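Local coordinates for protein LEOA (Escherichia coli, PDB 4AUR) that probably binds and hydrolyses GTP as a bacterial dynamin-like protein of enterotoxigenic strains, where it appears to be linked to the heat-labile toxin, at residues G60-G65 with I106-G111; L54-L59 with A71-K76; D129-Y134 with V159-R164; L140-V145 with N255-I260. All blocks are in the same frame, centred on the assembly; numbering follows the deposited sequence.

Interaction 1. Residues G60-G65 with I106-G111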
loop_
_atom_site.group_PDB
_atom_site.type_symbol
_atom_site.label_atom_id
_atom_site.label_comp_id
_atom_site.label_asym_id
_atom_site.label_seq_id
_atom_site.Cartn_x
_atom_site.Cartn_y
_atom_site.Cartn_z
ATOM N N GLY A 60 -7.332 -45.902 23.944
ATOM C CA GLY A 60 -8.499 -46.762 24.010
ATOM C C GLY A 60 -8.278 -47.993 24.872
ATOM O O GLY A 60 -7.157 -48.330 25.239
ATOM N N ALA A 61 -9.370 -48.663 25.203
ATOM C CA ALA A 61 -9.293 -49.887 25.961
ATOM C C ALA A 61 -8.813 -50.959 25.023
ATOM O O ALA A 61 -9.151 -50.927 23.848
ATOM C CB ALA A 61 -10.646 -50.237 26.524
ATOM N N PHE A 62 -8.017 -51.894 25.538
ATOM C CA PHE A 62 -7.428 -52.942 24.704
ATOM C C PHE A 62 -8.482 -53.909 24.209
ATOM O O PHE A 62 -8.399 -54.399 23.086
ATOM C CB PHE A 62 -6.326 -53.679 25.460
ATOM C CG PHE A 62 -5.077 -52.860 25.628
ATOM C CD1 PHE A 62 -4.135 -52.792 24.609
ATOM C CD2 PHE A 62 -4.858 -52.133 26.790
ATOM C CE1 PHE A 62 -2.993 -52.023 24.753
ATOM C CE2 PHE A 62 -3.716 -51.358 26.935
ATOM C CZ PHE A 62 -2.786 -51.301 25.914
ATOM N N SER A 63 -9.485 -54.141 25.052
ATOM C CA SER A 63 -10.639 -54.974 24.720
ATOM C C SER A 63 -11.441 -54.434 23.542
ATOM O O SER A 63 -12.151 -55.198 22.894
ATOM C CB SER A 63 -11.560 -55.111 25.934
ATOM O OG SER A 63 -11.861 -53.840 26.486
ATOM N N ASP A 64 -11.331 -53.135 23.258
ATOM C CA ASP A 64 -11.915 -52.574 22.052
ATOM C C ASP A 64 -10.999 -52.768 20.828
ATOM O O ASP A 64 -11.250 -52.227 19.754
ATOM C CB ASP A 64 -12.297 -51.105 22.266
ATOM C CG ASP A 64 -13.426 -50.931 23.294
ATOM O OD1 ASP A 64 -13.862 -51.943 23.880
ATOM O OD2 ASP A 64 -13.886 -49.782 23.522
ATOM N N GLY A 65 -9.947 -53.553 20.965
ATOM C CA GLY A 65 -9.222 -54.016 19.779
ATOM C C GLY A 65 -8.351 -52.962 19.132
ATOM O O GLY A 65 -8.191 -52.914 17.920
ATOM N N ILE A 106 5.140 -44.867 18.974
ATOM C CA ILE A 106 3.760 -45.176 19.308
ATOM C C ILE A 106 3.674 -44.950 20.777
ATOM O O ILE A 106 4.306 -45.651 21.533
ATOM C CB ILE A 106 3.393 -46.621 18.923
ATOM C CG1 ILE A 106 3.381 -46.730 17.394
ATOM C CG2 ILE A 106 2.026 -46.996 19.474
ATOM C CD1 ILE A 106 3.418 -48.129 16.842
ATOM N N VAL A 107 2.941 -43.925 21.182
ATOM C CA VAL A 107 2.871 -43.562 22.598
ATOM C C VAL A 107 1.536 -44.004 23.130
ATOM O O VAL A 107 0.571 -44.034 22.388
ATOM C CB VAL A 107 3.036 -42.051 22.820
ATOM C CG1 VAL A 107 4.413 -41.617 22.394
ATOM C CG2 VAL A 107 2.001 -41.250 22.051
ATOM N N ASP A 108 1.467 -44.351 24.403
ATOM C CA ASP A 108 0.171 -44.688 25.008
ATOM C C ASP A 108 0.273 -44.607 26.527
ATOM O O ASP A 108 1.356 -44.530 27.090
ATOM C CB ASP A 108 -0.279 -46.082 24.513
ATOM C CG ASP A 108 -1.448 -46.674 25.297
ATOM O OD1 ASP A 108 -2.569 -46.127 25.233
ATOM O OD2 ASP A 108 -1.233 -47.713 25.968
ATOM N N THR A 109 -0.871 -44.595 27.173
ATOM C CA THR A 109 -0.948 -44.561 28.599
ATOM C C THR A 109 -1.738 -45.781 29.062
ATOM O O THR A 109 -2.931 -45.677 29.300
ATOM C CB THR A 109 -1.691 -43.289 28.972
ATOM O OG1 THR A 109 -2.855 -43.192 28.144
ATOM C CG2 THR A 109 -0.833 -42.103 28.682
ATOM N N PRO A 110 -1.087 -46.950 29.195
ATOM C CA PRO A 110 -1.832 -48.191 29.450
ATOM C C PRO A 110 -2.616 -48.244 30.762
ATOM O O PRO A 110 -3.661 -48.862 30.817
ATOM C CB PRO A 110 -0.734 -49.269 29.452
ATOM C CG PRO A 110 0.432 -48.642 28.775
ATOM C CD PRO A 110 0.358 -47.208 29.203
ATOM N N GLY A 111 -2.112 -47.599 31.803
ATOM C CA GLY A 111 -2.815 -47.552 33.082
ATOM C C GLY A 111 -4.297 -47.214 33.005
ATOM O O GLY A 111 -5.103 -47.828 33.699
#
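The carboxylate of Asp108 divides its two oxygens between unlike partners. OD1 makes a salt bridge with Lys66 NZ, just beyond the loop 60-65, while OD2 lies by the far end of the Phe62 ring, 3.9 Å from Phe62 CZ. Ring and carboxylate stand almost perpendicular, with planes 89° apart, and their side chains approach from opposite directions; the oxygen comes in obliquely. Asp108 holds CG anti to the backbone N (chi1 167°), which carries the carboxylate from the end of strand 104-108 towards the loop. Phe62 does the reverse, with CG anti to its carbonyl carbon (chi1 -72°), and the end of its ring comes nearer to Asp108 than the start of the side chain would suggest. At the ring edge, near its plane, Pro110 CB sits 4.4 Å from Phe62 CE2, a looser apolar contact that adds a hydrocarbon neighbour beside the acid. Behind the ring the loop is held by its own backbone: Gly65 N donates to Phe62 O at 2.8 Å, and Asp64 N to Ala61 O at 3.2 Å. Gly65 occupies the N-cap position of the helix that follows. Gly60, Gly65, Lys66 and Thr67 fit the Walker A pattern, and Asp108 to Gly111 read as the DxxG element of GTPases, so this is probably where the P-loop meets the switch II region. No hydrogen bond joins the two segments directly. Lys66, paired with Asp108 and in cation-pi contact with Phe62, implies a single carboxylate-lysine-aromatic cluster at the probable nucleotide site.

Interaction 2. Residues L54-L59 with A71-K76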
loop_
_atom_site.group_PDB
_atom_site.type_symbol
_atom_site.label_atom_id
_atom_site.label_comp_id
_atom_site.label_asym_id
_atom_site.label_seq_id
_atom_site.Cartn_x
_atom_site.Cartn_y
_atom_site.Cartn_z
ATOM N N LEU A 54 7.428 -39.512 12.835
ATOM C CA LEU A 54 5.988 -39.667 13.030
ATOM C C LEU A 54 5.625 -40.327 14.350
ATOM O O LEU A 54 6.144 -41.370 14.683
ATOM C CB LEU A 54 5.385 -40.501 11.909
ATOM C CG LEU A 54 3.888 -40.760 12.006
ATOM C CD1 LEU A 54 3.076 -39.484 12.084
ATOM C CD2 LEU A 54 3.447 -41.532 10.786
ATOM N N ARG A 55 4.687 -39.730 15.072
ATOM C CA ARG A 55 4.266 -40.204 16.378
ATOM C C ARG A 55 2.757 -40.306 16.429
ATOM O O ARG A 55 2.054 -39.355 16.104
ATOM C CB ARG A 55 4.734 -39.261 17.475
ATOM C CG ARG A 55 4.306 -39.709 18.855
ATOM C CD ARG A 55 4.639 -38.674 19.899
ATOM N NE ARG A 55 6.060 -38.662 20.164
ATOM C CZ ARG A 55 6.690 -37.711 20.832
ATOM N NH1 ARG A 55 6.022 -36.672 21.318
ATOM N NH2 ARG A 55 8.004 -37.799 21.009
ATOM N N ILE A 56 2.272 -41.467 16.857
ATOM C CA ILE A 56 0.845 -41.723 16.979
ATOM C C ILE A 56 0.556 -42.055 18.429
ATOM O O ILE A 56 1.229 -42.894 19.026
ATOM C CB ILE A 56 0.403 -42.918 16.122
ATOM C CG1 ILE A 56 1.032 -42.853 14.750
ATOM C CG2 ILE A 56 -1.103 -42.946 15.949
ATOM C CD1 ILE A 56 2.303 -43.672 14.647
ATOM N N ALA A 57 -0.433 -41.400 19.006
ATOM C CA ALA A 57 -0.898 -41.800 20.314
ATOM C C ALA A 57 -2.047 -42.750 20.094
ATOM O O ALA A 57 -3.071 -42.403 19.484
ATOM C CB ALA A 57 -1.337 -40.606 21.119
ATOM N N LEU A 58 -1.857 -43.971 20.561
ATOM C CA LEU A 58 -2.865 -44.990 20.435
ATOM C C LEU A 58 -3.635 -45.099 21.733
ATOM O O LEU A 58 -3.156 -45.669 22.708
ATOM C CB LEU A 58 -2.211 -46.317 20.101
ATOM C CG LEU A 58 -3.207 -47.329 19.559
ATOM C CD1 LEU A 58 -3.794 -46.845 18.246
ATOM C CD2 LEU A 58 -2.548 -48.688 19.412
ATOM N N LEU A 59 -4.840 -44.548 21.714
ATOM C CA LEU A 59 -5.696 -44.455 22.904
ATOM C C LEU A 59 -6.929 -45.345 22.805
ATOM O O LEU A 59 -7.500 -45.507 21.723
ATOM C CB LEU A 59 -6.158 -43.010 23.098
ATOM C CG LEU A 59 -5.026 -42.020 23.253
ATOM C CD1 LEU A 59 -5.627 -40.666 23.541
ATOM C CD2 LEU A 59 -4.119 -42.470 24.378
ATOM N N ALA A 71 -1.663 -52.106 14.029
ATOM C CA ALA A 71 -1.025 -53.068 13.130
ATOM C C ALA A 71 -1.684 -53.026 11.753
ATOM O O ALA A 71 -1.004 -52.960 10.729
ATOM C CB ALA A 71 -1.126 -54.465 13.700
ATOM N N ALA A 72 -3.006 -53.062 11.730
ATOM C CA ALA A 72 -3.735 -53.022 10.468
ATOM C C ALA A 72 -3.300 -51.861 9.625
ATOM O O ALA A 72 -3.098 -52.012 8.433
ATOM C CB ALA A 72 -5.228 -52.902 10.717
ATOM N N TRP A 73 -3.169 -50.700 10.264
ATOM C CA TRP A 73 -2.963 -49.431 9.582
ATOM C C TRP A 73 -1.557 -49.322 9.061
ATOM O O TRP A 73 -1.346 -48.907 7.926
ATOM C CB TRP A 73 -3.236 -48.301 10.558
ATOM C CG TRP A 73 -2.842 -46.952 10.075
ATOM C CD1 TRP A 73 -3.420 -46.232 9.076
ATOM C CD2 TRP A 73 -1.825 -46.140 10.614
ATOM N NE1 TRP A 73 -2.808 -45.020 8.946
ATOM C CE2 TRP A 73 -1.821 -44.935 9.885
ATOM C CE3 TRP A 73 -0.918 -46.302 11.653
ATOM C CZ2 TRP A 73 -0.929 -43.909 10.150
ATOM C CZ3 TRP A 73 -0.015 -45.279 11.910
ATOM C CH2 TRP A 73 -0.029 -44.104 11.162
ATOM N N LEU A 74 -0.603 -49.686 9.909
ATOM C CA LEU A 74 0.811 -49.732 9.542
ATOM C C LEU A 74 1.063 -50.645 8.349
ATOM O O LEU A 74 1.859 -50.325 7.450
ATOM C CB LEU A 74 1.630 -50.251 10.714
ATOM C CG LEU A 74 1.656 -49.266 11.871
ATOM C CD1 LEU A 74 2.067 -49.971 13.137
ATOM C CD2 LEU A 74 2.599 -48.109 11.605
ATOM N N GLY A 75 0.391 -51.795 8.385
ATOM C CA GLY A 75 0.494 -52.811 7.357
ATOM C C GLY A 75 1.000 -54.161 7.852
ATOM O O GLY A 75 0.767 -55.165 7.194
ATOM N N LYS A 76 1.686 -54.196 8.993
ATOM C CA LYS A 76 2.348 -55.408 9.450
ATOM C C LYS A 76 1.833 -55.886 10.799
ATOM O O LYS A 76 1.585 -55.086 11.690
ATOM C CB LYS A 76 3.857 -55.188 9.532
ATOM C CG LYS A 76 4.549 -55.104 8.174
ATOM C CD LYS A 76 5.756 -56.030 8.094
ATOM C CE LYS A 76 6.947 -55.517 8.897
ATOM N NZ LYS A 76 7.616 -54.375 8.211
#
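Ile56 and the six-membered ring of Trp73 make the close part of this contact, where strand 54-60 looks across at helix 66-74. Ile56 CG1 lies 3.9 Å from Trp73 CZ3 and equally near Trp73 CH2, and Ile56 CD1 adds a further touch on Trp73 CZ3 at 3.9 Å. The two side chains come from opposite directions, the methylene and methyl meeting the ring obliquely. Trp73 bridges the wide gap between the backbones, 10.9 Å from Ile56 CA to Leu74 CA, because its CG is anti to the backbone N (chi1 170°) and the indole extends away from the helix. Leu54 provides the looser margin: its CD2 comes only to 4.3 Å from Trp73 CH2. Beyond this the two segments no longer touch: Leu74, partly exposed, only turns its end towards the strand, and Gly75, also partly exposed, ends the helix with a positive phi. Trp73 has further partners: Phe142 of strand 140-146 meets it edge-to-face, and Ala257 touches it. A strand, a probable phosphate-binding loop and a helix that folds back over the sheet make up the beta-loop-alpha unit characteristic of P-loop NTPases.

Interaction 3. Residues D129-Y134 with V159-R164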
loop_
_atom_site.group_PDB
_atom_site.type_symbol
_atom_site.label_atom_id
_atom_site.label_comp_id
_atom_site.label_asym_id
_atom_site.label_seq_id
_atom_site.Cartn_x
_atom_site.Cartn_y
_atom_site.Cartn_z
ATOM N N ASP A 129 3.152 -33.599 33.473
ATOM C CA ASP A 129 3.620 -32.766 32.389
ATOM C C ASP A 129 4.269 -33.608 31.323
ATOM O O ASP A 129 4.134 -33.315 30.142
ATOM C CB ASP A 129 4.586 -31.706 32.891
ATOM C CG ASP A 129 3.923 -30.699 33.819
ATOM O OD1 ASP A 129 2.801 -30.227 33.521
ATOM O OD2 ASP A 129 4.532 -30.368 34.850
ATOM N N LEU A 130 4.939 -34.684 31.711
ATOM C CA LEU A 130 5.600 -35.526 30.716
ATOM C C LEU A 130 4.638 -36.204 29.752
ATOM O O LEU A 130 4.757 -36.042 28.555
ATOM C CB LEU A 130 6.472 -36.558 31.382
ATOM C CG LEU A 130 7.179 -37.546 30.476
ATOM C CD1 LEU A 130 8.471 -36.941 29.972
ATOM C CD2 LEU A 130 7.441 -38.816 31.269
ATOM N N THR A 131 3.674 -36.947 30.255
ATOM C CA THR A 131 2.792 -37.703 29.370
ATOM C C THR A 131 1.892 -36.744 28.576
ATOM O O THR A 131 1.477 -37.022 27.431
ATOM C CB THR A 131 1.936 -38.730 30.137
ATOM O OG1 THR A 131 0.898 -38.051 30.803
ATOM C CG2 THR A 131 2.736 -39.460 31.177
ATOM N N ARG A 132 1.613 -35.600 29.180
ATOM C CA ARG A 132 0.925 -34.519 28.491
ATOM C C ARG A 132 1.752 -33.970 27.310
ATOM O O ARG A 132 1.230 -33.775 26.197
ATOM C CB ARG A 132 0.601 -33.410 29.492
ATOM C CG ARG A 132 -0.426 -33.782 30.575
ATOM C CD ARG A 132 -0.433 -32.738 31.686
ATOM N NE ARG A 132 -0.909 -31.453 31.175
ATOM C CZ ARG A 132 -2.168 -31.029 31.229
ATOM N NH1 ARG A 132 -3.108 -31.761 31.814
ATOM N NH2 ARG A 132 -2.485 -29.871 30.684
ATOM N N ARG A 133 3.045 -33.730 27.533
ATOM C CA ARG A 133 3.919 -33.278 26.440
ATOM C C ARG A 133 4.018 -34.311 25.302
ATOM O O ARG A 133 4.013 -33.955 24.139
ATOM C CB ARG A 133 5.289 -32.957 26.982
ATOM C CG ARG A 133 6.237 -32.202 26.049
ATOM C CD ARG A 133 7.615 -32.012 26.673
ATOM N NE ARG A 133 7.504 -32.005 28.138
ATOM C CZ ARG A 133 8.352 -32.582 28.982
ATOM N NH1 ARG A 133 9.443 -33.199 28.549
ATOM N NH2 ARG A 133 8.109 -32.528 30.282
ATOM N N TYR A 134 4.101 -35.587 25.620
ATOM C CA TYR A 134 4.309 -36.571 24.574
ATOM C C TYR A 134 3.064 -36.718 23.730
ATOM O O TYR A 134 3.155 -36.894 22.526
ATOM C CB TYR A 134 4.762 -37.933 25.149
ATOM C CG TYR A 134 6.262 -38.134 25.087
ATOM C CD1 TYR A 134 7.101 -37.552 26.015
ATOM C CD2 TYR A 134 6.839 -38.893 24.073
ATOM C CE1 TYR A 134 8.465 -37.724 25.942
ATOM C CE2 TYR A 134 8.206 -39.069 23.995
ATOM C CZ TYR A 134 9.009 -38.486 24.930
ATOM O OH TYR A 134 10.369 -38.670 24.856
ATOM N N VAL A 159 -11.561 -38.367 27.389
ATOM C CA VAL A 159 -12.013 -37.620 26.227
ATOM C C VAL A 159 -11.881 -36.110 26.460
ATOM O O VAL A 159 -11.490 -35.391 25.580
ATOM C CB VAL A 159 -13.474 -37.964 25.904
ATOM C CG1 VAL A 159 -14.048 -36.999 24.881
ATOM C CG2 VAL A 159 -13.579 -39.403 25.410
ATOM N N LYS A 160 -12.201 -35.640 27.653
ATOM C CA LYS A 160 -12.064 -34.228 27.986
ATOM C C LYS A 160 -10.606 -33.817 28.017
ATOM O O LYS A 160 -10.234 -32.730 27.604
ATOM C CB LYS A 160 -12.696 -33.960 29.348
ATOM C CG LYS A 160 -12.808 -32.494 29.686
ATOM C CD LYS A 160 -13.555 -32.260 30.985
ATOM C CE LYS A 160 -13.954 -30.794 31.121
ATOM N NZ LYS A 160 -15.276 -30.647 31.797
ATOM N N TRP A 161 -9.777 -34.698 28.543
ATOM C CA TRP A 161 -8.344 -34.452 28.648
ATOM C C TRP A 161 -7.744 -34.237 27.278
ATOM O O TRP A 161 -6.977 -33.340 27.077
ATOM C CB TRP A 161 -7.714 -35.668 29.303
ATOM C CG TRP A 161 -6.266 -35.594 29.508
ATOM C CD1 TRP A 161 -5.584 -34.623 30.148
ATOM C CD2 TRP A 161 -5.303 -36.569 29.093
ATOM N NE1 TRP A 161 -4.257 -34.923 30.154
ATOM C CE2 TRP A 161 -4.057 -36.114 29.509
ATOM C CE3 TRP A 161 -5.383 -37.787 28.396
ATOM C CZ2 TRP A 161 -2.877 -36.828 29.259
ATOM C CZ3 TRP A 161 -4.217 -38.494 28.151
ATOM C CH2 TRP A 161 -2.979 -38.009 28.580
ATOM N N VAL A 162 -8.141 -35.062 26.322
ATOM C CA VAL A 162 -7.614 -34.998 24.975
ATOM C C VAL A 162 -8.165 -33.823 24.216
ATOM O O VAL A 162 -7.421 -33.091 23.561
ATOM C CB VAL A 162 -7.955 -36.271 24.206
ATOM C CG1 VAL A 162 -7.513 -36.165 22.759
ATOM C CG2 VAL A 162 -7.264 -37.444 24.852
ATOM N N LEU A 163 -9.474 -33.648 24.281
ATOM C CA LEU A 163 -10.150 -32.680 23.412
ATOM C C LEU A 163 -10.177 -31.305 24.033
ATOM O O LEU A 163 -10.016 -30.318 23.347
ATOM C CB LEU A 163 -11.573 -33.116 23.107
ATOM C CG LEU A 163 -11.781 -34.507 22.531
ATOM C CD1 LEU A 163 -13.263 -34.732 22.301
ATOM C CD2 LEU A 163 -11.047 -34.718 21.225
ATOM N N ARG A 164 -10.383 -31.228 25.332
ATOM C CA ARG A 164 -10.441 -29.938 25.962
ATOM C C ARG A 164 -9.075 -29.537 26.496
ATOM O O ARG A 164 -8.479 -28.581 25.988
ATOM C CB ARG A 164 -11.485 -29.918 27.068
ATOM C CG ARG A 164 -11.698 -28.532 27.648
ATOM C CD ARG A 164 -12.913 -27.890 27.020
ATOM N NE ARG A 164 -12.633 -27.511 25.645
ATOM C CZ ARG A 164 -13.550 -27.342 24.697
ATOM N NH1 ARG A 164 -14.846 -27.537 24.940
ATOM N NH2 ARG A 164 -13.160 -26.979 23.482
#
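Arg132 and Trp161 bring together helices 129-136 and 156-165, two consecutive connections of the P-loop NTPase alpha/beta fold: the first leads into strand 140-146, and the second leads from it to strand 172-177. Arg132 touches the indole at two points. Its CG lies 4.0 Å from Trp161 NE1 and 4.1 Å from Trp161 CZ2, and, further along the side chain, NH1 comes to 3.8 Å from Trp161 NE1. NH1 sits at the edge of the indole, in its plane, and the guanidinium is turned 59° from the ring, an arrangement quite different from a flat stack over the face. A bend at chi3 (66°) turns the end of the arginine back alongside the pyrrole part of the ring, and Trp161, with CG anti to its backbone N (chi1 -179°), projects far enough to receive it. Thr131 adds a second contact on the same part of the indole, its OG1 approaching obliquely to 4.3 Å from Trp161 CZ2. The next shell explains why two N-H donors can sit side by side. Met126 O accepts a hydrogen bond from Arg132 NH1 and a weak one from Trp161 NE1. A single carbonyl thus serves both donors, and Asp165, just past the second segment, probably balances the charge of the arginine next to the buried indole. Further out, Val162 on Thr172 and Leu163 on Phe174 pack the second helix on strand 172-177. Two outer bonds position the first-shell groups: Thr131 OG1 with Val125 O, and the salt bridge of Arg132 NH1 with Asp165 OD2.

Interaction 4. Residues L140-V145 with N255-I260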
loop_
_atom_site.group_PDB
_atom_site.type_symbol
_atom_site.label_atom_id
_atom_site.label_comp_id
_atom_site.label_asym_id
_atom_site.label_seq_id
_atom_site.Cartn_x
_atom_site.Cartn_y
_atom_site.Cartn_z
ATOM N N LEU A 140 -0.710 -37.590 15.363
ATOM C CA LEU A 140 -1.949 -38.310 15.141
ATOM C C LEU A 140 -2.376 -38.967 16.440
ATOM O O LEU A 140 -1.539 -39.459 17.185
ATOM C CB LEU A 140 -1.722 -39.395 14.095
ATOM C CG LEU A 140 -2.210 -39.181 12.686
ATOM C CD1 LEU A 140 -1.915 -40.409 11.838
ATOM C CD2 LEU A 140 -3.700 -38.943 12.736
ATOM N N ILE A 141 -3.673 -38.998 16.695
ATOM C CA ILE A 141 -4.201 -39.628 17.897
ATOM C C ILE A 141 -5.350 -40.522 17.498
ATOM O O ILE A 141 -6.292 -40.074 16.888
ATOM C CB ILE A 141 -4.675 -38.567 18.908
ATOM C CG1 ILE A 141 -3.521 -37.639 19.272
ATOM C CG2 ILE A 141 -5.252 -39.222 20.157
ATOM C CD1 ILE A 141 -3.828 -36.707 20.412
ATOM N N PHE A 142 -5.261 -41.796 17.824
ATOM C CA PHE A 142 -6.344 -42.731 17.518
ATOM C C PHE A 142 -6.995 -43.086 18.807
ATOM O O PHE A 142 -6.376 -43.677 19.662
ATOM C CB PHE A 142 -5.840 -44.032 16.893
ATOM C CG PHE A 142 -5.186 -43.872 15.549
ATOM C CD1 PHE A 142 -5.469 -42.795 14.721
ATOM C CD2 PHE A 142 -4.306 -44.857 15.089
ATOM C CE1 PHE A 142 -4.866 -42.692 13.472
ATOM C CE2 PHE A 142 -3.710 -44.758 13.844
ATOM C CZ PHE A 142 -3.982 -43.672 13.042
ATOM N N TYR A 143 -8.244 -42.710 18.951
ATOM C CA TYR A 143 -9.016 -43.144 20.095
ATOM C C TYR A 143 -9.903 -44.267 19.603
ATOM O O TYR A 143 -10.870 -44.025 18.889
ATOM C CB TYR A 143 -9.843 -41.992 20.659
ATOM C CG TYR A 143 -10.127 -42.174 22.102
ATOM C CD1 TYR A 143 -11.003 -43.158 22.530
ATOM C CD2 TYR A 143 -9.480 -41.416 23.048
ATOM C CE1 TYR A 143 -11.246 -43.367 23.858
ATOM C CE2 TYR A 143 -9.721 -41.614 24.383
ATOM C CZ TYR A 143 -10.610 -42.589 24.775
ATOM O OH TYR A 143 -10.849 -42.793 26.097
ATOM N N VAL A 144 -9.555 -45.499 19.956
ATOM C CA VAL A 144 -10.253 -46.666 19.430
ATOM C C VAL A 144 -11.324 -47.102 20.399
ATOM O O VAL A 144 -11.032 -47.372 21.576
ATOM C CB VAL A 144 -9.304 -47.841 19.204
ATOM C CG1 VAL A 144 -10.090 -49.078 18.816
ATOM C CG2 VAL A 144 -8.288 -47.509 18.129
ATOM N N VAL A 145 -12.555 -47.189 19.888
ATOM C CA VAL A 145 -13.737 -47.570 20.686
ATOM C C VAL A 145 -14.469 -48.793 20.088
ATOM O O VAL A 145 -13.968 -49.421 19.144
ATOM C CB VAL A 145 -14.702 -46.381 20.852
ATOM C CG1 VAL A 145 -13.978 -45.217 21.502
ATOM C CG2 VAL A 145 -15.304 -45.972 19.524
ATOM N N ASN A 255 -6.947 -42.813 5.038
ATOM C CA ASN A 255 -7.214 -41.559 4.319
ATOM C C ASN A 255 -7.443 -40.365 5.257
ATOM O O ASN A 255 -6.930 -39.250 5.034
ATOM C CB ASN A 255 -8.417 -41.714 3.370
ATOM C CG ASN A 255 -8.103 -42.581 2.148
ATOM O OD1 ASN A 255 -9.010 -43.124 1.516
ATOM N ND2 ASN A 255 -6.822 -42.708 1.806
ATOM N N ALA A 256 -8.222 -40.611 6.304
ATOM C CA ALA A 256 -8.476 -39.594 7.317
ATOM C C ALA A 256 -7.172 -39.207 7.974
ATOM O O ALA A 256 -6.916 -38.039 8.241
ATOM C CB ALA A 256 -9.449 -40.112 8.367
ATOM N N ALA A 257 -6.364 -40.214 8.254
ATOM C CA ALA A 257 -5.109 -40.011 8.943
ATOM C C ALA A 257 -4.199 -39.212 8.034
ATOM O O ALA A 257 -3.465 -38.360 8.477
ATOM C CB ALA A 257 -4.486 -41.347 9.314
ATOM N N THR A 258 -4.305 -39.453 6.742
ATOM C CA THR A 258 -3.455 -38.780 5.796
ATOM C C THR A 258 -3.787 -37.306 5.672
ATOM O O THR A 258 -2.889 -36.511 5.489
ATOM C CB THR A 258 -3.482 -39.515 4.450
ATOM O OG1 THR A 258 -2.577 -40.621 4.546
ATOM C CG2 THR A 258 -3.079 -38.596 3.283
ATOM N N GLU A 259 -5.057 -36.944 5.795
ATOM C CA GLU A 259 -5.470 -35.543 5.732
ATOM C C GLU A 259 -5.116 -34.750 6.979
ATOM O O GLU A 259 -5.097 -33.527 6.946
ATOM C CB GLU A 259 -6.990 -35.438 5.525
ATOM C CG GLU A 259 -7.450 -35.767 4.120
ATOM C CD GLU A 259 -6.892 -34.800 3.089
ATOM O OE1 GLU A 259 -7.095 -33.571 3.271
ATOM O OE2 GLU A 259 -6.245 -35.268 2.116
ATOM N N ILE A 260 -4.906 -35.436 8.093
ATOM C CA ILE A 260 -4.673 -34.766 9.354
ATOM C C ILE A 260 -3.220 -34.448 9.361
ATOM O O ILE A 260 -2.816 -33.346 9.681
ATOM C CB ILE A 260 -5.006 -35.669 10.554
ATOM C CG1 ILE A 260 -6.500 -35.623 10.849
ATOM C CG2 ILE A 260 -4.243 -35.244 11.799
ATOM C CD1 ILE A 260 -6.962 -36.751 11.739
#
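Leu140 directs its two methyls to separate residues of helix 250-273 through a chi1 of -103° and a chi2 of -178°, the latter extending CD1 away from the backbone. CD1 meets the CB of Ala257 at 3.7 Å. CD2 branches to Ile260, lying 3.9 Å from Ile260 CG2 and 4.1 Å from Ile260 CD1. Ile260 can offer both groups because its CG2 is anti to the backbone N while CG1 is beside it, and the leucine and isoleucine meet at a slant. One helical turn, Ala257 to Ile260, therefore receives a single forked side chain. The backbones come closest at Ala257, with 7.2 Å between Leu140 CA and Ala257 CA, and the Ala257 CB lies at the edge of the Phe142 ring, 4.4 Å from Phe142 CE1. No polar bond crosses the interface; it is apolar packing throughout. The short segments run roughly antiparallel, at 146°, with their axes 9.6 Å apart at closest approach. Strand 140-146 lies in the sheet between strands 54-60 and 172-177; Ile260 reaches Ile173 of the latter, while Leu140 touches Trp73, so that helix 250-273 packs beside helix 66-74 on the same face of the sheet.

All four contacts belong to the GTPase-like end of the elongated chain and cluster around one central sheet; interactions 1, 2 and 4 include its strands. Interactions 2 and 4 lie closest, with centres about 9 Å apart, and their strands pair through Leu59 N and Phe142 O at 2.7 Å. Interaction 1 joins on the other side of strand 54-60, where Val107 N meets Ile56 O at 2.9 Å. Helices of interactions 2 and 4 cover one face, and interaction 3 covers the opposite one: Val162 CG2 packs 3.8 Å from Leu59 CD1. Interaction 1 lies at the probable nucleotide site; the strand and helix of interaction 2 flank its P-loop, and Val144 CG1 of interaction 4 touches Asp64 O at 3.5 Å.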